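Molybdopterin adenylyltransferase (Helicobacter pylori, PDB 4XCW) probably catalyses the transfer of an adenylyl group from ATP to molybdopterin, a late step in the assembly of the molybdenum cofactor. Local coordinates at residues Asn133-Pro138 and Arg142-Ala147; Glu32-Tyr37 and Ala147-Ile152; Lys58-Met63 and Asp70-Thr75; His45-Ala50 and Asp65-Asp70; Glu88-Val93 and Arg120-Ile125. All coordinates share one frame; numbering follows the deposited sequence.

In the fold
Interactions 1, 3, 4 and 5 reach the mixed sheet of an alpha/beta MogA-type domain; interaction 2 joins two helices that pack beside it. Interactions 3 and 4 share Asp70 and helix 53-66, with centres about 4 Å apart, and a salt bridge from Glu47 to Lys62 ties them together. Across the chain's centre from interaction 3, interactions 1 and 2 share Ala147 and helix 138-148, their centres about 10 Å apart, and a salt bridge from Arg142 NH2 to Glu32 OE1 (2.6 Å) joins them. Interaction 5 lies about 10 Å from interaction 3 and about 16 Å from interaction 1, centre to centre. Asn133 of interaction 1 hydrogen-bonds to Ser122 and Thr90 of interaction 5, while strand 129-134 pairs with strand 71-75 of interaction 3.

Interaction 1 of 5, residues Asn133-Pro138 and Arg142-Ala147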
# COMPACT_ATOMS: atom_id res chain seq x y z
N ASN B 133 -8.60 5.66 -10.60
CA ASN B 133 -7.84 5.42 -11.83
C ASN B 133 -8.11 4.02 -12.38
O ASN B 133 -7.88 3.04 -11.68
CB ASN B 133 -6.34 5.55 -11.59
CG ASN B 133 -5.96 6.80 -10.82
OD1 ASN B 133 -5.11 6.76 -9.93
ND2 ASN B 133 -6.56 7.94 -11.19
N LEU B 134 -8.56 3.93 -13.63
CA LEU B 134 -8.88 2.64 -14.25
C LEU B 134 -7.78 2.25 -15.24
O LEU B 134 -6.92 3.07 -15.54
CB LEU B 134 -10.23 2.70 -14.96
CG LEU B 134 -11.45 3.03 -14.10
CD1 LEU B 134 -12.71 3.01 -14.97
CD2 LEU B 134 -11.54 2.07 -12.92
N PRO B 135 -7.79 0.99 -15.76
CA PRO B 135 -6.78 0.63 -16.75
C PRO B 135 -7.02 1.29 -18.10
O PRO B 135 -7.93 2.12 -18.22
CB PRO B 135 -6.92 -0.90 -16.87
CG PRO B 135 -7.68 -1.32 -15.66
CD PRO B 135 -8.59 -0.17 -15.35
N GLY B 136 -6.23 0.91 -19.10
CA GLY B 136 -6.33 1.50 -20.42
C GLY B 136 -7.13 0.70 -21.43
O GLY B 136 -7.73 1.26 -22.34
N LYS B 137 -7.14 -0.62 -21.27
CA LYS B 137 -7.77 -1.49 -22.27
C LYS B 137 -9.19 -1.87 -21.84
O LYS B 137 -9.43 -2.16 -20.67
CB LYS B 137 -6.92 -2.74 -22.49
CG LYS B 137 -5.64 -2.46 -23.26
CD LYS B 137 -4.51 -3.40 -22.89
CE LYS B 137 -4.76 -4.81 -23.39
NZ LYS B 137 -3.54 -5.65 -23.27
N PRO B 138 -10.14 -1.85 -22.80
CA PRO B 138 -11.55 -2.13 -22.52
C PRO B 138 -11.77 -3.40 -21.68
O PRO B 138 -12.53 -3.34 -20.72
CB PRO B 138 -12.15 -2.29 -23.91
CG PRO B 138 -11.34 -1.34 -24.74
CD PRO B 138 -9.93 -1.42 -24.19
N ARG B 142 -13.25 -3.47 -17.82
CA ARG B 142 -14.43 -4.22 -17.38
C ARG B 142 -14.14 -5.05 -16.14
O ARG B 142 -14.90 -5.02 -15.17
CB ARG B 142 -14.95 -5.11 -18.50
CG ARG B 142 -15.67 -4.35 -19.59
CD ARG B 142 -16.41 -5.27 -20.54
NE ARG B 142 -17.32 -4.52 -21.39
CZ ARG B 142 -16.98 -4.01 -22.57
NH1 ARG B 142 -15.75 -4.19 -23.05
NH2 ARG B 142 -17.87 -3.33 -23.28
N GLU B 143 -13.03 -5.78 -16.17
CA GLU B 143 -12.64 -6.62 -15.04
C GLU B 143 -12.39 -5.78 -13.80
O GLU B 143 -12.75 -6.17 -12.69
CB GLU B 143 -11.40 -7.44 -15.39
CG GLU B 143 -11.65 -8.47 -16.48
CD GLU B 143 -10.39 -8.90 -17.19
OE1 GLU B 143 -9.42 -8.11 -17.23
OE2 GLU B 143 -10.37 -10.02 -17.72
N CYS B 144 -11.77 -4.62 -13.99
CA CYS B 144 -11.48 -3.72 -12.88
C CYS B 144 -12.76 -3.17 -12.25
O CYS B 144 -12.92 -3.23 -11.03
CB CYS B 144 -10.60 -2.57 -13.37
SG CYS B 144 -10.15 -1.38 -12.10
N LEU B 145 -13.68 -2.68 -13.07
CA LEU B 145 -14.93 -2.11 -12.57
C LEU B 145 -15.78 -3.19 -11.90
O LEU B 145 -16.41 -2.94 -10.88
CB LEU B 145 -15.71 -1.44 -13.70
CG LEU B 145 -15.21 -0.04 -14.08
CD1 LEU B 145 -15.88 0.45 -15.35
CD2 LEU B 145 -15.44 0.94 -12.93
N GLU B 146 -15.78 -4.39 -12.46
CA GLU B 146 -16.53 -5.49 -11.86
C GLU B 146 -16.03 -5.77 -10.44
O GLU B 146 -16.81 -6.07 -9.54
CB GLU B 146 -16.43 -6.75 -12.72
CG GLU B 146 -17.23 -7.93 -12.18
CD GLU B 146 -17.30 -9.09 -13.14
OE1 GLU B 146 -16.87 -8.93 -14.31
OE2 GLU B 146 -17.78 -10.17 -12.74
N ALA B 147 -14.72 -5.62 -10.25
CA ALA B 147 -14.11 -5.89 -8.96
C ALA B 147 -14.36 -4.80 -7.94
O ALA B 147 -14.62 -5.10 -6.77
CB ALA B 147 -12.61 -6.09 -9.13
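Leu134 and Cys144 meet at the apolar centre of this contact, where strand 129-134 of the alpha/beta fold runs through a short loop into helix 138-148 and the helix folds back over the strand end. CD1 of Leu134 packs on Leu145, 4.0 Å from Leu145 CD2, while Leu134 CD2 lies 3.8 Å from Cys144 SG and also reaches Leu145. The two leucine side chains cross at about a right angle, so the branched end of one is laid across that of the other. Pro135 CD and CG pack on the cysteine as well, Pro135 CD standing 3.7 Å from Cys144 CB. With SG anti to the backbone N (chi1 -179°), the sulfur points between Leu134 and Pro135 and touches both. Helix 99-110 adds Met105 against Cys144, and Val33 of helix 25-37 packs on Leu145.

Farther out the contact follows the first turn of the helix, which starts after Lys137 in the N-cap position. Arg142 N donates to Pro138 O over 3.0 Å, with an angle of 156° at the hydrogen. The aliphatic root of Arg142 lies near the same carbonyl, and its chain then extends toward the surface. There the guanidinium end lies beside the proline, Arg142 NH1 4.2 Å from Pro138 CB, while NH2 forms a salt bridge with Glu32 OE1.

Interaction 2 of 5, residues Glu32-Tyr37 and Ala147-Ile152; sequences EVLSEY and AVFPAI
Phe149 and Tyr37 bury the most surface here, and their side chains slide past each other in opposite directions. The rings form an oblique aromatic pair, with planes inclined at 52° and centroids 5.1 Å apart. The CB and CD2 side of Tyr37 lies over one face of Phe149: Tyr37 CD2 comes within 3.6 Å of Phe149 CG, and Tyr37 CB sits above the ring in a CH-pi contact, 4.2 Å from the Phe149 centroid. Phe149 CG is anti to the backbone N (chi1 -170°), which directs the ring toward helix 25-37. Leu34 adds one methyl, CD2, 4.2 Å from Phe149 CE1. No hydrogen bond crosses this wholly apolar contact.

The arrangement joins the C-terminal turn of helix 25-37 to the 3-10 turn that follows helix 138-148. Ile171 from the C-terminal tail packs on both aromatic side chains, Leu34 rests on Phe44 of strand 42-49, and Val148 faces helix 99-110, while Pro150 and Ala151 meet Pro114 of the second subunit.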
# COMPACT_ATOMS: atom_id res chain seq x y z
N GLU B 32 -20.28 2.24 -21.17
CA GLU B 32 -21.09 1.03 -21.34
C GLU B 32 -21.28 0.30 -20.02
O GLU B 32 -22.40 -0.06 -19.65
CB GLU B 32 -20.46 0.09 -22.36
CG GLU B 32 -20.67 0.48 -23.81
CD GLU B 32 -20.09 -0.54 -24.77
OE1 GLU B 32 -19.51 -1.54 -24.30
OE2 GLU B 32 -20.22 -0.35 -26.00
N VAL B 33 -20.18 0.06 -19.32
CA VAL B 33 -20.22 -0.68 -18.06
C VAL B 33 -21.01 0.03 -16.98
O VAL B 33 -21.87 -0.56 -16.32
CB VAL B 33 -18.80 -0.95 -17.53
CG1 VAL B 33 -18.86 -1.56 -16.14
CG2 VAL B 33 -18.05 -1.87 -18.48
N LEU B 34 -20.72 1.31 -16.78
CA LEU B 34 -21.41 2.07 -15.74
C LEU B 34 -22.89 2.21 -16.06
O LEU B 34 -23.73 2.22 -15.16
CB LEU B 34 -20.74 3.43 -15.56
CG LEU B 34 -19.35 3.30 -14.92
CD1 LEU B 34 -18.64 4.64 -14.86
CD2 LEU B 34 -19.45 2.67 -13.53
N SER B 35 -23.23 2.28 -17.35
CA SER B 35 -24.62 2.36 -17.77
C SER B 35 -25.40 1.10 -17.43
O SER B 35 -26.60 1.15 -17.16
CB SER B 35 -24.73 2.64 -19.27
OG SER B 35 -24.30 3.96 -19.58
N GLU B 36 -24.72 -0.04 -17.46
CA GLU B 36 -25.35 -1.32 -17.15
C GLU B 36 -25.44 -1.56 -15.64
O GLU B 36 -26.31 -2.30 -15.18
CB GLU B 36 -24.58 -2.47 -17.80
CG GLU B 36 -24.59 -2.45 -19.32
CD GLU B 36 -23.65 -3.48 -19.92
OE1 GLU B 36 -22.97 -4.18 -19.14
OE2 GLU B 36 -23.58 -3.59 -21.17
N TYR B 37 -24.55 -0.93 -14.89
CA TYR B 37 -24.46 -1.13 -13.45
C TYR B 37 -25.45 -0.28 -12.65
O TYR B 37 -25.85 -0.65 -11.55
CB TYR B 37 -23.04 -0.81 -12.96
CG TYR B 37 -22.02 -1.90 -13.23
CD1 TYR B 37 -22.34 -3.02 -13.98
CD2 TYR B 37 -20.73 -1.78 -12.73
CE1 TYR B 37 -21.40 -4.01 -14.23
CE2 TYR B 37 -19.78 -2.76 -12.97
CZ TYR B 37 -20.11 -3.87 -13.72
OH TYR B 37 -19.16 -4.83 -13.95
N ALA B 147 -14.72 -5.62 -10.25
CA ALA B 147 -14.11 -5.89 -8.96
C ALA B 147 -14.36 -4.80 -7.94
O ALA B 147 -14.62 -5.10 -6.77
CB ALA B 147 -12.61 -6.09 -9.13
N VAL B 148 -14.28 -3.54 -8.35
CA VAL B 148 -14.33 -2.44 -7.39
C VAL B 148 -15.70 -1.81 -7.21
O VAL B 148 -15.98 -1.22 -6.17
CB VAL B 148 -13.33 -1.30 -7.75
CG1 VAL B 148 -11.91 -1.84 -7.84
CG2 VAL B 148 -13.74 -0.60 -9.03
N PHE B 149 -16.57 -1.93 -8.21
CA PHE B 149 -17.87 -1.27 -8.12
C PHE B 149 -18.74 -1.67 -6.92
O PHE B 149 -19.47 -0.81 -6.40
CB PHE B 149 -18.69 -1.47 -9.39
CG PHE B 149 -19.93 -0.62 -9.43
CD1 PHE B 149 -19.85 0.71 -9.82
CD2 PHE B 149 -21.16 -1.13 -9.06
CE1 PHE B 149 -20.98 1.50 -9.84
CE2 PHE B 149 -22.29 -0.34 -9.07
CZ PHE B 149 -22.20 0.98 -9.47
N PRO B 150 -18.69 -2.94 -6.47
CA PRO B 150 -19.55 -3.26 -5.32
C PRO B 150 -19.30 -2.41 -4.06
O PRO B 150 -20.15 -2.40 -3.18
CB PRO B 150 -19.21 -4.73 -5.04
CG PRO B 150 -18.92 -5.28 -6.40
CD PRO B 150 -18.15 -4.17 -7.08
N ALA B 151 -18.19 -1.68 -4.00
CA ALA B 151 -17.89 -0.84 -2.85
C ALA B 151 -18.20 0.63 -3.13
O ALA B 151 -18.13 1.47 -2.23
CB ALA B 151 -16.42 -0.99 -2.44
N ILE B 152 -18.54 0.95 -4.37
CA ILE B 152 -18.64 2.35 -4.79
C ILE B 152 -19.92 3.08 -4.29
O ILE B 152 -19.82 4.18 -3.75
CB ILE B 152 -18.52 2.47 -6.33
CG1 ILE B 152 -17.07 2.18 -6.74
CG2 ILE B 152 -18.91 3.86 -6.81
CD1 ILE B 152 -16.82 2.32 -8.23

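Interaction 3 of 5, residues Lys58-Met63 and Asp70-Thr75; sequences KSLIKM and DLVVTT
Val72 packs between Leu60 and Met63 where helix 53-66 covers strand 71-75, the second half of a right-handed beta-alpha-beta crossover whose first strand is 42-49. The helix and strand segments run nearly antiparallel, at 156°, with axes 9.6 Å apart.

The apolar contacts centre on Val72, whose CG1 meets both helix residues and whose CG2 meets only the methionine. CG1 of Val72, anti to its own backbone N (chi1 176°), lies 3.7 Å from Leu60 CD2 and 3.8 Å from Met63 SD, so one methyl takes both a branched end and a thioether sulfur. CG2 of Val72 turns to the base of the methionine, at Met63 CB. Ile131 and Leu11, on the strands at either side, extend this buried layer.

No hydrogen bond crosses between the segments, and the one polar side chain in the contact has its partner outside it: Thr74 OG1 receives Asn133 ND2. Thr74 CG2, on the helix side, lies 3.9 Å from Leu60 CD2.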
# COMPACT_ATOMS: atom_id res chain seq x y z
N LYS B 58 -6.39 20.04 -13.21
CA LYS B 58 -7.44 21.00 -13.52
C LYS B 58 -8.71 20.32 -14.01
O LYS B 58 -9.81 20.73 -13.65
CB LYS B 58 -6.95 21.99 -14.57
CG LYS B 58 -6.01 23.05 -14.02
CD LYS B 58 -5.57 24.01 -15.11
CE LYS B 58 -4.76 25.16 -14.54
NZ LYS B 58 -4.26 26.05 -15.62
N SER B 59 -8.56 19.29 -14.83
CA SER B 59 -9.71 18.55 -15.36
C SER B 59 -10.44 17.81 -14.25
O SER B 59 -11.67 17.86 -14.16
CB SER B 59 -9.26 17.56 -16.44
OG SER B 59 -10.37 16.86 -16.97
N LEU B 60 -9.68 17.10 -13.42
CA LEU B 60 -10.27 16.40 -12.28
C LEU B 60 -11.01 17.38 -11.38
O LEU B 60 -12.13 17.11 -10.94
CB LEU B 60 -9.19 15.67 -11.48
CG LEU B 60 -8.56 14.43 -12.12
CD1 LEU B 60 -7.39 13.95 -11.28
CD2 LEU B 60 -9.60 13.33 -12.27
N ILE B 61 -10.39 18.52 -11.11
CA ILE B 61 -10.99 19.50 -10.22
C ILE B 61 -12.29 20.04 -10.83
O ILE B 61 -13.28 20.21 -10.12
CB ILE B 61 -10.00 20.65 -9.93
CG1 ILE B 61 -8.88 20.13 -9.02
CG2 ILE B 61 -10.71 21.83 -9.28
CD1 ILE B 61 -7.75 21.10 -8.80
N LYS B 62 -12.29 20.25 -12.14
CA LYS B 62 -13.48 20.76 -12.81
C LYS B 62 -14.62 19.74 -12.75
O LYS B 62 -15.77 20.10 -12.50
CB LYS B 62 -13.16 21.13 -14.27
CG LYS B 62 -14.35 21.61 -15.09
CD LYS B 62 -13.91 22.21 -16.42
CE LYS B 62 -13.02 21.26 -17.20
NZ LYS B 62 -12.60 21.81 -18.52
N MET B 63 -14.29 18.47 -12.95
CA MET B 63 -15.31 17.42 -12.93
C MET B 63 -15.94 17.30 -11.54
O MET B 63 -17.16 17.18 -11.41
CB MET B 63 -14.73 16.08 -13.38
CG MET B 63 -14.40 16.03 -14.87
SD MET B 63 -13.58 14.47 -15.33
CE MET B 63 -13.39 14.68 -17.10
N ASP B 70 -20.28 12.68 -8.86
CA ASP B 70 -20.19 11.81 -7.69
C ASP B 70 -19.03 10.82 -7.85
O ASP B 70 -18.41 10.40 -6.87
CB ASP B 70 -21.49 11.03 -7.49
CG ASP B 70 -22.71 11.94 -7.49
OD1 ASP B 70 -22.95 12.61 -6.47
OD2 ASP B 70 -23.43 11.98 -8.51
N LEU B 71 -18.77 10.46 -9.09
CA LEU B 71 -17.73 9.51 -9.44
C LEU B 71 -16.94 10.03 -10.63
O LEU B 71 -17.52 10.43 -11.63
CB LEU B 71 -18.33 8.14 -9.78
CG LEU B 71 -17.36 7.09 -10.31
CD1 LEU B 71 -16.42 6.60 -9.21
CD2 LEU B 71 -18.13 5.92 -10.92
N VAL B 72 -15.62 10.03 -10.51
CA VAL B 72 -14.76 10.43 -11.60
C VAL B 72 -13.76 9.31 -11.85
O VAL B 72 -13.09 8.86 -10.92
CB VAL B 72 -14.02 11.75 -11.30
CG1 VAL B 72 -13.06 12.09 -12.44
CG2 VAL B 72 -15.02 12.88 -11.08
N VAL B 73 -13.69 8.82 -13.08
CA VAL B 73 -12.73 7.76 -13.37
C VAL B 73 -11.78 8.20 -14.46
O VAL B 73 -12.16 8.92 -15.38
CB VAL B 73 -13.43 6.44 -13.78
CG1 VAL B 73 -14.31 5.92 -12.65
CG2 VAL B 73 -14.24 6.63 -15.06
N THR B 74 -10.52 7.77 -14.35
CA THR B 74 -9.54 8.08 -15.37
C THR B 74 -9.13 6.81 -16.10
O THR B 74 -9.27 5.71 -15.58
CB THR B 74 -8.26 8.71 -14.77
OG1 THR B 74 -7.64 7.77 -13.89
CG2 THR B 74 -8.59 9.97 -13.99
N THR B 75 -8.62 6.98 -17.32
CA THR B 75 -8.03 5.87 -18.04
C THR B 75 -6.73 6.36 -18.65
O THR B 75 -6.64 7.48 -19.16
CB THR B 75 -8.98 5.31 -19.14
OG1 THR B 75 -8.32 4.26 -19.85
CG2 THR B 75 -9.41 6.39 -20.12

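Interaction 4 of 5, residues His45-Ala50 and Asp65-Asp70; sequences HYEIVA and DEYQCD
His45 and Tyr67 make the tight part of this contact, the tyrosine laid over one face of the imidazole. Their planes lie 16° apart, but the rings are offset from each other with centroids 4.6 Å apart and barely overlap; the tyrosine CB, instead, sits over the middle of the imidazole. Tyr67 CB stands 3.8 Å from the His45 centroid and almost on its normal, a well-directed CH-pi contact. Because Tyr67 CG lies beside its backbone N (chi1 -60°), the tyrosine ring runs on from there past the ND1 side, with Tyr67 CD2 3.6 Å from His45 ND1. Cys69 approaches obliquely, its SG 3.5 Å from His45 CD2. At the far corner of the imidazole, NE2 is hydrogen-bonded to His7 ND1, which helps to fix the rotation of the ring.

The contact joins strand 42-49, the outermost on this side of the chain's sheet, to the turn leaving helix 53-66, within the beta-alpha-beta unit that continues into strand 71-75. Gln68, with positive phi, ends the helical path and leads the chain toward that strand.

Tyr67 is partly exposed, and packing at its hydroxyl is looser. Glu47 OE1 approaches the tyrosine at its ring edge, 3.7 Å from Tyr67 OH, with no hydrogen bond between them and the carboxylate plane 88° from that of the ring. Glu47 instead directs its oxygens into helix 53-66, OE1 to Lys62 NZ and OE2 to Ser59 OG in one of the serine's two conformers.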
# COMPACT_ATOMS: atom_id res chain seq x y z
N HIS B 45 -19.48 13.16 -18.14
CA HIS B 45 -18.64 14.31 -18.46
C HIS B 45 -17.29 13.81 -18.93
O HIS B 45 -16.42 13.51 -18.12
CB HIS B 45 -18.49 15.22 -17.24
CG HIS B 45 -19.79 15.72 -16.71
ND1 HIS B 45 -20.40 16.86 -17.19
CD2 HIS B 45 -20.61 15.24 -15.74
CE1 HIS B 45 -21.53 17.06 -16.54
NE2 HIS B 45 -21.68 16.09 -15.66
N TYR B 46 -17.12 13.73 -20.25
CA TYR B 46 -15.94 13.11 -20.84
C TYR B 46 -14.97 14.16 -21.37
O TYR B 46 -15.38 15.12 -22.02
CB TYR B 46 -16.36 12.16 -21.96
CG TYR B 46 -15.21 11.59 -22.77
CD1 TYR B 46 -14.38 10.62 -22.23
CD2 TYR B 46 -14.97 12.01 -24.07
CE1 TYR B 46 -13.33 10.08 -22.97
CE2 TYR B 46 -13.93 11.48 -24.82
CZ TYR B 46 -13.11 10.52 -24.26
OH TYR B 46 -12.08 9.99 -24.99
N GLU B 47 -13.69 13.96 -21.09
CA GLU B 47 -12.64 14.85 -21.58
C GLU B 47 -11.38 14.07 -21.90
O GLU B 47 -11.00 13.16 -21.16
CB GLU B 47 -12.32 15.93 -20.55
CG GLU B 47 -13.33 17.05 -20.47
CD GLU B 47 -12.83 18.23 -19.65
OE1 GLU B 47 -13.58 19.22 -19.54
OE2 GLU B 47 -11.70 18.15 -19.13
N ILE B 48 -10.74 14.43 -23.01
CA ILE B 48 -9.43 13.91 -23.34
C ILE B 48 -8.40 14.96 -22.95
O ILE B 48 -8.48 16.10 -23.39
CB ILE B 48 -9.29 13.58 -24.84
CG1 ILE B 48 -10.45 12.70 -25.30
CG2 ILE B 48 -7.95 12.91 -25.13
CD1 ILE B 48 -10.35 12.27 -26.76
N VAL B 49 -7.44 14.56 -22.13
CA VAL B 49 -6.44 15.50 -21.62
C VAL B 49 -5.02 14.97 -21.86
O VAL B 49 -4.76 13.78 -21.68
CB VAL B 49 -6.67 15.78 -20.12
CG1 VAL B 49 -5.55 16.62 -19.53
CG2 VAL B 49 -8.00 16.49 -19.94
N ALA B 50 -4.12 15.86 -22.28
CA ALA B 50 -2.73 15.49 -22.50
C ALA B 50 -2.06 15.00 -21.21
O ALA B 50 -2.52 15.30 -20.11
CB ALA B 50 -1.96 16.67 -23.08
N ASP B 65 -15.69 19.68 -8.90
CA ASP B 65 -16.18 20.95 -8.34
C ASP B 65 -17.26 21.61 -9.19
O ASP B 65 -18.28 22.07 -8.65
CB ASP B 65 -15.02 21.94 -8.15
CG ASP B 65 -14.00 21.46 -7.14
OD1 ASP B 65 -14.06 20.30 -6.69
OD2 ASP B 65 -13.11 22.27 -6.79
N GLU B 66 -17.05 21.70 -10.49
CA GLU B 66 -18.00 22.41 -11.35
C GLU B 66 -19.11 21.50 -11.86
O GLU B 66 -20.29 21.88 -11.82
CB GLU B 66 -17.28 23.04 -12.54
CG GLU B 66 -16.34 24.18 -12.17
CD GLU B 66 -15.81 24.91 -13.39
OE1 GLU B 66 -16.53 24.98 -14.41
OE2 GLU B 66 -14.67 25.41 -13.32
N TYR B 67 -18.75 20.31 -12.34
CA TYR B 67 -19.73 19.37 -12.88
C TYR B 67 -20.41 18.55 -11.78
O TYR B 67 -21.37 17.83 -12.06
CB TYR B 67 -19.08 18.43 -13.89
CG TYR B 67 -18.45 19.10 -15.09
CD1 TYR B 67 -18.85 20.37 -15.50
CD2 TYR B 67 -17.46 18.46 -15.83
CE1 TYR B 67 -18.27 20.99 -16.60
CE2 TYR B 67 -16.88 19.07 -16.94
CZ TYR B 67 -17.28 20.33 -17.31
OH TYR B 67 -16.70 20.93 -18.40
N GLN B 68 -19.89 18.66 -10.56
CA GLN B 68 -20.45 17.96 -9.40
C GLN B 68 -20.55 16.45 -9.60
O GLN B 68 -21.55 15.84 -9.22
CB GLN B 68 -21.83 18.52 -9.05
CG GLN B 68 -21.82 19.97 -8.61
CD GLN B 68 -23.13 20.38 -7.96
OE1 GLN B 68 -23.15 20.88 -6.83
NE2 GLN B 68 -24.24 20.15 -8.65
N CYS B 69 -19.53 15.85 -10.20
CA CYS B 69 -19.53 14.40 -10.40
C CYS B 69 -19.40 13.65 -9.08
O CYS B 69 -18.53 13.95 -8.28
CB CYS B 69 -18.39 13.99 -11.33
SG CYS B 69 -18.56 14.62 -13.00
N ASP B 70 -20.28 12.68 -8.86
CA ASP B 70 -20.19 11.81 -7.69
C ASP B 70 -19.03 10.82 -7.85
O ASP B 70 -18.41 10.40 -6.87
CB ASP B 70 -21.49 11.03 -7.49
CG ASP B 70 -22.71 11.94 -7.49
OD1 ASP B 70 -22.95 12.61 -6.47
OD2 ASP B 70 -23.43 11.98 -8.51

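Interaction 5 of 5, residues Glu88-Val93 and Arg120-Ile125; sequences EATKKV and RQSAGI
Glu88 OE1 accepts the one hydrogen bond across the contact, from Arg120 NH2 at 3.0 Å. This salt bridge spans from helix 86-93 to the loop that leads into strand 123-126, in the alpha/beta fold of the molybdopterin-binding domain. The bond is somewhat bent, with an angle of 151° at the hydrogen, and the oxygen lies near the guanidinium plane, at its edge. The carboxylate is turned otherwise: OE1 is met from above its plane, and the two flat groups stand 64° apart. Arg120 NH2 thus sits over the carboxylate, also 3.3 Å from Glu88 OE2, though only the approach to OE1 counts as a hydrogen bond. Both chains bend to meet: Glu88 at chi2 (95°) and Arg120 at chi3, the side chains crossing at about a right angle.

Arg120 has a second partner beyond the chain, since NH1 donates to Met97 O of the third subunit, where Leu98 also packs on the arginine and Lys96 on Glu88. The bridge therefore lies at a subunit interface. Lys91 NZ, 5.6 Å from Arg120 NH2, adds a like charge that the glutamate may help to offset.

Deeper in, the contact is sparse. Thr90 OG1 is bonded to Thr86 O and to Asn133 ND2, whose OD1 in turn receives the backbone N of Ser122. Across the segments Thr90 turns its methyl, CG2, to Ser122 OG, 4.3 Å away in one of the serine's two conformers.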
# COMPACT_ATOMS: atom_id res chain seq x y z
N GLU B 88 -0.22 10.70 -9.78
CA GLU B 88 0.28 11.90 -9.10
C GLU B 88 -0.74 13.04 -9.09
O GLU B 88 -0.92 13.73 -8.09
CB GLU B 88 1.56 12.41 -9.76
CG GLU B 88 2.79 11.61 -9.41
CD GLU B 88 3.11 10.53 -10.43
OE1 GLU B 88 2.17 9.94 -11.02
OE2 GLU B 88 4.32 10.27 -10.64
N ALA B 89 -1.38 13.25 -10.24
CA ALA B 89 -2.39 14.30 -10.35
C ALA B 89 -3.58 13.96 -9.46
O ALA B 89 -4.15 14.84 -8.83
CB ALA B 89 -2.82 14.47 -11.79
N THR B 90 -3.94 12.69 -9.42
CA THR B 90 -5.05 12.24 -8.60
C THR B 90 -4.77 12.48 -7.12
O THR B 90 -5.62 12.99 -6.39
CB THR B 90 -5.34 10.74 -8.85
OG1 THR B 90 -5.58 10.56 -10.26
CG2 THR B 90 -6.57 10.27 -8.07
N LYS B 91 -3.56 12.16 -6.69
CA LYS B 91 -3.18 12.35 -5.29
C LYS B 91 -3.18 13.82 -4.91
O LYS B 91 -3.52 14.19 -3.77
CB LYS B 91 -1.80 11.73 -5.02
CG LYS B 91 -1.39 11.78 -3.56
CD LYS B 91 0.11 11.54 -3.39
CE LYS B 91 0.52 10.18 -3.95
NZ LYS B 91 1.97 9.92 -3.74
N LYS B 92 -2.80 14.66 -5.86
CA LYS B 92 -2.70 16.09 -5.60
C LYS B 92 -4.09 16.71 -5.34
O LYS B 92 -4.23 17.60 -4.49
CB LYS B 92 -2.00 16.79 -6.77
CG LYS B 92 -1.90 18.30 -6.63
CD LYS B 92 -1.23 18.70 -5.33
CE LYS B 92 -1.37 20.19 -5.08
NZ LYS B 92 -0.94 20.57 -3.70
N VAL B 93 -5.11 16.24 -6.04
CA VAL B 93 -6.42 16.90 -5.93
C VAL B 93 -7.33 16.23 -4.90
O VAL B 93 -8.36 16.78 -4.54
CB VAL B 93 -7.16 16.96 -7.30
CG1 VAL B 93 -6.26 17.56 -8.37
CG2 VAL B 93 -7.65 15.59 -7.72
N ARG B 120 0.26 1.88 -10.82
CA ARG B 120 0.11 2.85 -9.75
C ARG B 120 -1.31 3.40 -9.67
O ARG B 120 -1.53 4.43 -9.04
CB ARG B 120 1.10 4.00 -9.94
CG ARG B 120 2.55 3.60 -9.66
CD ARG B 120 3.54 4.61 -10.23
NE ARG B 120 3.10 6.00 -10.06
CZ ARG B 120 3.21 6.69 -8.94
NH1 ARG B 120 3.73 6.14 -7.85
NH2 ARG B 120 2.77 7.95 -8.89
N GLN B 121 -2.27 2.72 -10.29
CA GLN B 121 -3.69 3.12 -10.21
C GLN B 121 -4.11 3.25 -8.77
O GLN B 121 -3.83 2.37 -7.96
CB GLN B 121 -4.61 2.11 -10.91
CG GLN B 121 -4.53 2.10 -12.42
CD GLN B 121 -5.15 0.85 -13.01
OE1 GLN B 121 -4.56 0.22 -13.89
NE2 GLN B 121 -6.34 0.48 -12.53
N SER B 122 -4.79 4.34 -8.45
CA SER B 122 -5.21 4.60 -7.08
C SER B 122 -6.64 5.13 -7.04
O SER B 122 -7.31 5.22 -8.07
CB SER B 122 -4.27 5.59 -6.41
OG SER B 122 -4.22 6.80 -7.15
N ALA B 123 -7.09 5.48 -5.85
CA ALA B 123 -8.40 6.10 -5.69
C ALA B 123 -8.37 6.99 -4.47
O ALA B 123 -7.60 6.77 -3.54
CB ALA B 123 -9.48 5.05 -5.57
N GLY B 124 -9.20 8.03 -4.49
CA GLY B 124 -9.25 8.96 -3.37
C GLY B 124 -10.51 9.79 -3.37
O GLY B 124 -11.32 9.72 -4.30
N ILE B 125 -10.67 10.59 -2.33
CA ILE B 125 -11.84 11.42 -2.16
C ILE B 125 -11.50 12.90 -2.33
O ILE B 125 -10.54 13.38 -1.74
CB ILE B 125 -12.47 11.23 -0.77
CG1 ILE B 125 -12.79 9.76 -0.53
CG2 ILE B 125 -13.70 12.13 -0.61
CD1 ILE B 125 -13.73 9.16 -1.56